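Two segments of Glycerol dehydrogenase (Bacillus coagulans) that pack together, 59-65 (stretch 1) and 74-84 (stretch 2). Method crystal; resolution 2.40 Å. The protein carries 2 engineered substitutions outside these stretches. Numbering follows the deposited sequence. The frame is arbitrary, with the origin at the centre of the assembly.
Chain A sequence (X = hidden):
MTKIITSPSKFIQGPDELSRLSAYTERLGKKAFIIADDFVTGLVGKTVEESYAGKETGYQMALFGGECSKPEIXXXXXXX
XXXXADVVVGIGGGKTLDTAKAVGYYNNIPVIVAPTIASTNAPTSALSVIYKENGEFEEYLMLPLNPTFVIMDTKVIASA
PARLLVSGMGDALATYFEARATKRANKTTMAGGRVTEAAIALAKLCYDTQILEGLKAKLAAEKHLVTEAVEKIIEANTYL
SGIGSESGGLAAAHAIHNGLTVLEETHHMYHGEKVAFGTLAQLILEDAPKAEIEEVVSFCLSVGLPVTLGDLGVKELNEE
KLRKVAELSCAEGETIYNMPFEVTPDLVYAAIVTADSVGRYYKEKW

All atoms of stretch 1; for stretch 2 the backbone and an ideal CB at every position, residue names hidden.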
ATOM      1  N   TYR A  59      -5.443 -28.331  -3.649  1.00 31.17           N
ATOM      2  CA  TYR A  59      -4.495 -27.356  -3.150  1.00 28.76           C
ATOM      3  C   TYR A  59      -3.253 -28.008  -2.523  1.00 26.24           C
ATOM      4  O   TYR A  59      -3.290 -29.175  -2.146  1.00 26.43           O
ATOM      5  CB  TYR A  59      -5.155 -26.465  -2.096  1.00 28.32           C
ATOM      6  CG  TYR A  59      -5.135 -27.058  -0.700  1.00 28.89           C
ATOM      7  CD1 TYR A  59      -5.977 -28.122  -0.363  1.00 27.22           C
ATOM      8  CD2 TYR A  59      -4.268 -26.567   0.275  1.00 29.78           C
ATOM      9  CE1 TYR A  59      -5.961 -28.668   0.915  1.00 28.52           C
ATOM     10  CE2 TYR A  59      -4.232 -27.123   1.548  1.00 27.96           C
ATOM     11  CZ  TYR A  59      -5.079 -28.171   1.859  1.00 28.02           C
ATOM     12  OH  TYR A  59      -5.041 -28.734   3.103  1.00 28.50           O
ATOM     13  N   GLN A  60      -2.175 -27.234  -2.408  1.00 25.38           N
ATOM     14  CA  GLN A  60      -1.056 -27.558  -1.533  1.00 27.16           C
ATOM     15  C   GLN A  60      -0.493 -26.273  -0.947  1.00 28.70           C
ATOM     16  O   GLN A  60      -0.408 -25.258  -1.637  1.00 27.72           O
ATOM     17  CB  GLN A  60       0.056 -28.274  -2.289  1.00 27.18           C
ATOM     18  CG  GLN A  60      -0.135 -29.781  -2.441  1.00 29.54           C
ATOM     19  CD  GLN A  60       1.141 -30.486  -2.862  1.00 36.98           C
ATOM     20  OE1 GLN A  60       1.271 -30.932  -4.009  1.00 37.12           O
ATOM     21  NE2 GLN A  60       2.103 -30.573  -1.941  1.00 30.71           N
ATOM     22  N   MET A  61      -0.105 -26.335   0.326  1.00 28.75           N
ATOM     23  CA  MET A  61       0.558 -25.239   1.013  1.00 26.71           C
ATOM     24  C   MET A  61       2.027 -25.277   0.695  1.00 25.50           C
ATOM     25  O   MET A  61       2.574 -26.345   0.460  1.00 23.81           O
ATOM     26  CB  MET A  61       0.390 -25.363   2.531  1.00 28.77           C
ATOM     27  CG  MET A  61      -1.047 -25.365   3.027  1.00 31.69           C
ATOM     28  SD  MET A  61      -1.869 -23.774   2.795  1.00 40.67           S
ATOM     29  CE  MET A  61      -1.006 -22.704   3.953  1.00 40.88           C
ATOM     30  N   ALA A  62       2.655 -24.108   0.689  1.00 24.46           N
ATOM     31  CA  ALA A  62       4.093 -23.987   0.508  1.00 26.69           C
ATOM     32  C   ALA A  62       4.601 -22.948   1.482  1.00 26.75           C
ATOM     33  O   ALA A  62       4.028 -21.866   1.582  1.00 30.56           O
ATOM     34  CB  ALA A  62       4.408 -23.579  -0.918  1.00 27.59           C
ATOM     35  N   LEU A  63       5.668 -23.286   2.202  1.00 26.66           N
ATOM     36  CA  LEU A  63       6.264 -22.396   3.190  1.00 26.52           C
ATOM     37  C   LEU A  63       7.135 -21.344   2.493  1.00 24.68           C
ATOM     38  O   LEU A  63       8.068 -21.678   1.770  1.00 24.07           O
ATOM     39  CB  LEU A  63       7.084 -23.187   4.213  1.00 27.65           C
ATOM     40  CG  LEU A  63       7.738 -22.399   5.355  1.00 30.64           C
ATOM     41  CD1 LEU A  63       6.680 -21.790   6.247  1.00 31.61           C
ATOM     42  CD2 LEU A  63       8.689 -23.271   6.167  1.00 29.53           C
ATOM     43  N   PHE A  64       6.817 -20.075   2.734  1.00 25.50           N
ATOM     44  CA  PHE A  64       7.572 -18.922   2.216  1.00 24.26           C
ATOM     45  C   PHE A  64       8.701 -18.589   3.188  1.00 25.20           C
ATOM     46  O   PHE A  64       8.482 -18.532   4.392  1.00 23.99           O
ATOM     47  CB  PHE A  64       6.605 -17.736   2.063  1.00 24.80           C
ATOM     48  CG  PHE A  64       7.237 -16.446   1.607  1.00 26.87           C
ATOM     49  CD1 PHE A  64       7.984 -16.386   0.439  1.00 27.58           C
ATOM     50  CD2 PHE A  64       7.034 -15.268   2.331  1.00 26.47           C
ATOM     51  CE1 PHE A  64       8.546 -15.180   0.014  1.00 29.21           C
ATOM     52  CE2 PHE A  64       7.595 -14.066   1.913  1.00 28.13           C
ATOM     53  CZ  PHE A  64       8.353 -14.023   0.759  1.00 26.20           C
ATOM     54  N   GLY A  65       9.905 -18.367   2.659  1.00 30.31           N
ATOM     55  CA  GLY A  65      11.083 -18.041   3.468  1.00 27.48           C
ATOM     56  C   GLY A  65      11.082 -16.653   4.100  1.00 30.41           C
ATOM     57  O   GLY A  65      11.870 -16.391   5.010  1.00 27.78           O
ATOM     58  N   UNK A  74      12.139 -18.262  -7.804  1.00 36.90           N
ATOM     59  CA  UNK A  74      12.472 -19.402  -8.663  1.00 39.72           C
ATOM     60  C   UNK A  74      12.167 -20.745  -7.975  1.00 32.24           C
ATOM     61  O   UNK A  74      11.591 -21.637  -8.603  1.00 31.01           O
ATOM     62  CB  UNK A  74      13.949 -19.343  -9.058  1.00 39.72           C
ATOM     63  N   UNK A  75      12.549 -20.875  -6.703  1.00 25.99           N
ATOM     64  CA  UNK A  75      12.274 -22.087  -5.911  1.00 27.56           C
ATOM     65  C   UNK A  75      10.775 -22.419  -5.906  1.00 31.73           C
ATOM     66  O   UNK A  75      10.377 -23.560  -6.170  1.00 40.60           O
ATOM     67  CB  UNK A  75      12.773 -21.907  -4.476  1.00 27.56           C
ATOM     68  N   UNK A  76       9.951 -21.406  -5.633  1.00 32.83           N
ATOM     69  CA  UNK A  76       8.492 -21.573  -5.567  1.00 28.18           C
ATOM     70  C   UNK A  76       7.848 -21.815  -6.934  1.00 29.31           C
ATOM     71  O   UNK A  76       6.895 -22.594  -7.029  1.00 27.98           O
ATOM     72  CB  UNK A  76       7.862 -20.335  -4.926  1.00 28.18           C
ATOM     73  N   UNK A  77       8.355 -21.159  -7.981  1.00 28.65           N
ATOM     74  CA  UNK A  77       7.933 -21.465  -9.366  1.00 33.15           C
ATOM     75  C   UNK A  77       8.143 -22.943  -9.724  1.00 40.64           C
ATOM     76  O   UNK A  77       7.261 -23.562 -10.329  1.00 39.63           O
ATOM     77  CB  UNK A  77       8.704 -20.587 -10.354  1.00 33.15           C
ATOM     78  N   UNK A  78       9.313 -23.488  -9.356  1.00 42.92           N
ATOM     79  CA  UNK A  78       9.645 -24.894  -9.636  1.00 41.10           C
ATOM     80  C   UNK A  78       8.719 -25.824  -8.861  1.00 35.34           C
ATOM     81  O   UNK A  78       8.096 -26.702  -9.455  1.00 32.61           O
ATOM     82  CB  UNK A  78      11.104 -25.187  -9.280  1.00 41.10           C
ATOM     83  N   UNK A  79       8.581 -25.594  -7.556  1.00 28.79           N
ATOM     84  CA  UNK A  79       7.618 -26.352  -6.745  1.00 31.16           C
ATOM     85  C   UNK A  79       6.208 -26.311  -7.325  1.00 28.95           C
ATOM     86  O   UNK A  79       5.538 -27.340  -7.385  1.00 28.54           O
ATOM     87  CB  UNK A  79       7.596 -25.809  -5.315  1.00 31.16           C
ATOM     88  N   UNK A  80       5.778 -25.122  -7.749  1.00 28.92           N
ATOM     89  CA  UNK A  80       4.457 -24.925  -8.365  1.00 29.23           C
ATOM     90  C   UNK A  80       4.272 -25.724  -9.669  1.00 28.46           C
ATOM     91  O   UNK A  80       3.229 -26.350  -9.848  1.00 35.08           O
ATOM     92  CB  UNK A  80       4.242 -23.437  -8.647  1.00 29.23           C
ATOM     93  N   UNK A  81       5.259 -25.686 -10.570  1.00 31.97           N
ATOM     94  CA  UNK A  81       5.243 -26.524 -11.797  1.00 32.20           C
ATOM     95  C   UNK A  81       5.263 -28.019 -11.461  1.00 29.49           C
ATOM     96  O   UNK A  81       4.509 -28.799 -12.040  1.00 28.66           O
ATOM     97  CB  UNK A  81       6.440 -26.185 -12.687  1.00 32.20           C
ATOM     98  N   UNK A  82       6.126 -28.392 -10.516  1.00 31.27           N
ATOM     99  CA  UNK A  82       6.241 -29.764 -10.003  1.00 35.22           C
ATOM    100  C   UNK A  82       4.917 -30.332  -9.432  1.00 38.97           C
ATOM    101  O   UNK A  82       4.590 -31.497  -9.661  1.00 37.23           O
ATOM    102  CB  UNK A  82       7.317 -29.802  -8.916  1.00 35.22           C
ATOM    103  N   UNK A  83       4.156 -29.503  -8.716  1.00 36.96           N
ATOM    104  CA  UNK A  83       2.828 -29.892  -8.195  1.00 29.66           C
ATOM    105  C   UNK A  83       1.697 -29.704  -9.215  1.00 28.20           C
ATOM    106  O   UNK A  83       0.541 -29.950  -8.890  1.00 27.85           O
ATOM    107  CB  UNK A  83       2.509 -29.078  -6.939  1.00 29.66           C
ATOM    108  N   UNK A  84       2.033 -29.279 -10.435  1.00 28.15           N
ATOM    109  CA  UNK A  84       1.072 -28.989 -11.507  1.00 33.76           C
ATOM    110  C   UNK A  84      -0.011 -27.967 -11.134  1.00 32.75           C
ATOM    111  O   UNK A  84      -1.156 -28.085 -11.563  1.00 32.29           O
ATOM    112  CB  UNK A  84       0.395 -30.292 -11.938  1.00 33.76           C
TER

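The strand of stretch 1 and the helix of stretch 2 run nearly antiparallel, at 161° with a closest axis approach of 10.4 Å, so side chains must bridge the gap. Position 74 has helical angles (-64/-45) and a CB with nothing of stretch 1 within 5.5 Å. Any helix-compatible residue would suit it; it is Glu74, which makes no contact.

At position 75 the CB points toward stretch 1 but lies far from it. The carbonyl O of Leu63 is an acceptor on this side, so a long side chain ending in a donor, lysine or arginine, could reach it. The residue is Arg75, extended through chi1 and chi2 (both t) and then turned at chi3 (p). Its NH2 donates to Leu63 O at 2.9 Å with an angle of 139°, and this O sits near the guanidinium plane, at its edge.

Position 76 also points toward the strand, and its CA is 7.9 Å from the CA of Ala62. The methyl of Ala62 and the ring of Phe64 offer an apolar surface that leucine, isoleucine or methionine could cover. It is Leu76 (chi1 m, chi2 t): its CD2 lies 4.2 Å from Ala62 CB, while its CD1 meets Phe64 CD1 at 4.1 Å, at the ring edge.

Positions 77 and 78 lack a partner in stretch 1, whose geometry therefore sets no preference; they are Cys77 and Glu78.

Position 79, one turn after 75, points toward the strand again. With no strand atom within 5.5 Å of the ideal CB, an apolar chain long enough to cross that gap would suit, methionine most readily and leucine less far-reaching. Met79, with chi3 p, brings its CE to 4.0 Å from Ala62 CB, so two helix side chains share that one methyl.

Positions 80, 81 and 82 are helical and out of reach of stretch 1. They are Ser80, Lys81 and Ser82.

Position 83 (-85/3) points toward stretch 1, and its ideal CB is 3.7 Å from Gln60 OE1. A small polar residue, glutamine or glutamate could sit beside Gln60. Glu83 buries the most area of any residue here, 59 Å², its OE1 reaching Gln60 CB at 3.2 Å. Gln60 OE1 and Glu83 OE1 are 3.4 Å apart; both are acceptors, so this is proximity without a hydrogen bond.

Position 84 has positive phi (56/38) and ends the helix in a Schellman motif, a setting that favours glycine or asparagine. It is nevertheless Glu84, whose N bonds to Lys81 O at 3.0 Å and whose side chain stays clear of the strand.

Stretch 2 74-84: ERLCEMSKSEE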
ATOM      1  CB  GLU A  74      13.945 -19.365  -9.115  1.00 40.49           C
ATOM      2  CG  GLU A  74      14.290 -20.361 -10.243  1.00 48.96           C
ATOM      3  CD  GLU A  74      15.773 -20.805 -10.249  1.00 58.04           C
ATOM      4  OE1 GLU A  74      16.609 -19.904 -10.074  1.00 56.95           O
ATOM      5  OE2 GLU A  74      16.088 -22.023 -10.403  1.00 53.94           O
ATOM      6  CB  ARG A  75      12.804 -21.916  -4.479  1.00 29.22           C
ATOM      7  CG  ARG A  75      12.703 -23.152  -3.585  1.00 30.57           C
ATOM      8  CD  ARG A  75      13.224 -22.873  -2.175  1.00 30.74           C
ATOM      9  NE  ARG A  75      12.263 -22.122  -1.343  1.00 33.03           N
ATOM     10  CZ  ARG A  75      11.178 -22.641  -0.750  1.00 37.28           C
ATOM     11  NH1 ARG A  75      10.867 -23.934  -0.881  1.00 35.00           N
ATOM     12  NH2 ARG A  75      10.378 -21.860  -0.028  1.00 41.61           N
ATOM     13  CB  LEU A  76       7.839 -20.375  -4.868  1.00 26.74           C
ATOM     14  CG  LEU A  76       8.220 -20.201  -3.394  1.00 27.22           C
ATOM     15  CD1 LEU A  76       7.869 -18.816  -2.902  1.00 28.38           C
ATOM     16  CD2 LEU A  76       7.566 -21.257  -2.518  1.00 27.53           C
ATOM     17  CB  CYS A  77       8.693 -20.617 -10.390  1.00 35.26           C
ATOM     18  SG  CYS A  77       8.176 -18.894 -10.481  1.00 37.47           S
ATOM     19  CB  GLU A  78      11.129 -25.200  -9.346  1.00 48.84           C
ATOM     20  CG  GLU A  78      12.084 -24.647 -10.412  1.00 51.24           C
ATOM     21  CD  GLU A  78      12.058 -25.429 -11.730  1.00 56.51           C
ATOM     22  OE1 GLU A  78      11.888 -26.673 -11.710  1.00 52.67           O
ATOM     23  OE2 GLU A  78      12.228 -24.806 -12.809  1.00 67.60           O
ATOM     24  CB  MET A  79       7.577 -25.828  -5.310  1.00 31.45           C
ATOM     25  CG  MET A  79       8.814 -26.118  -4.496  1.00 33.62           C
ATOM     26  SD  MET A  79       8.764 -25.255  -2.924  1.00 44.54           S
ATOM     27  CE  MET A  79       7.314 -25.985  -2.191  1.00 38.14           C
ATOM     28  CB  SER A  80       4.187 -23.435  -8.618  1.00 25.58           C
ATOM     29  OG  SER A  80       2.956 -23.247  -9.286  1.00 24.71           O
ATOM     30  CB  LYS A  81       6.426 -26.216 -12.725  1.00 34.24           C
ATOM     31  CG  LYS A  81       6.368 -24.879 -13.452  1.00 40.32           C
ATOM     32  CD  LYS A  81       7.245 -24.893 -14.705  1.00 44.99           C
ATOM     33  CE  LYS A  81       7.685 -23.497 -15.136  1.00 47.01           C
ATOM     34  NZ  LYS A  81       8.898 -23.063 -14.383  1.00 46.61           N
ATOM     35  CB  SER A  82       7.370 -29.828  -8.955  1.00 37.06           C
ATOM     36  OG  SER A  82       7.295 -30.995  -8.160  1.00 45.22           O
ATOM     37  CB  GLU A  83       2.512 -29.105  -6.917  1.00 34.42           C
ATOM     38  CG  GLU A  83       3.518 -29.321  -5.789  1.00 41.67           C
ATOM     39  CD  GLU A  83       3.384 -28.290  -4.675  1.00 50.03           C
ATOM     40  OE1 GLU A  83       2.279 -27.733  -4.496  1.00 58.12           O
ATOM     41  OE2 GLU A  83       4.381 -28.033  -3.968  1.00 51.70           O
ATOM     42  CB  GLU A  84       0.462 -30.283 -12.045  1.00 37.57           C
ATOM     43  CG  GLU A  84       1.490 -31.245 -12.613  1.00 44.64           C
ATOM     44  CD  GLU A  84       0.868 -32.549 -13.076  1.00 54.91           C
ATOM     45  OE1 GLU A  84      -0.191 -32.503 -13.737  1.00 66.07           O
ATOM     46  OE2 GLU A  84       1.441 -33.635 -12.806  1.00 68.34           O
TER
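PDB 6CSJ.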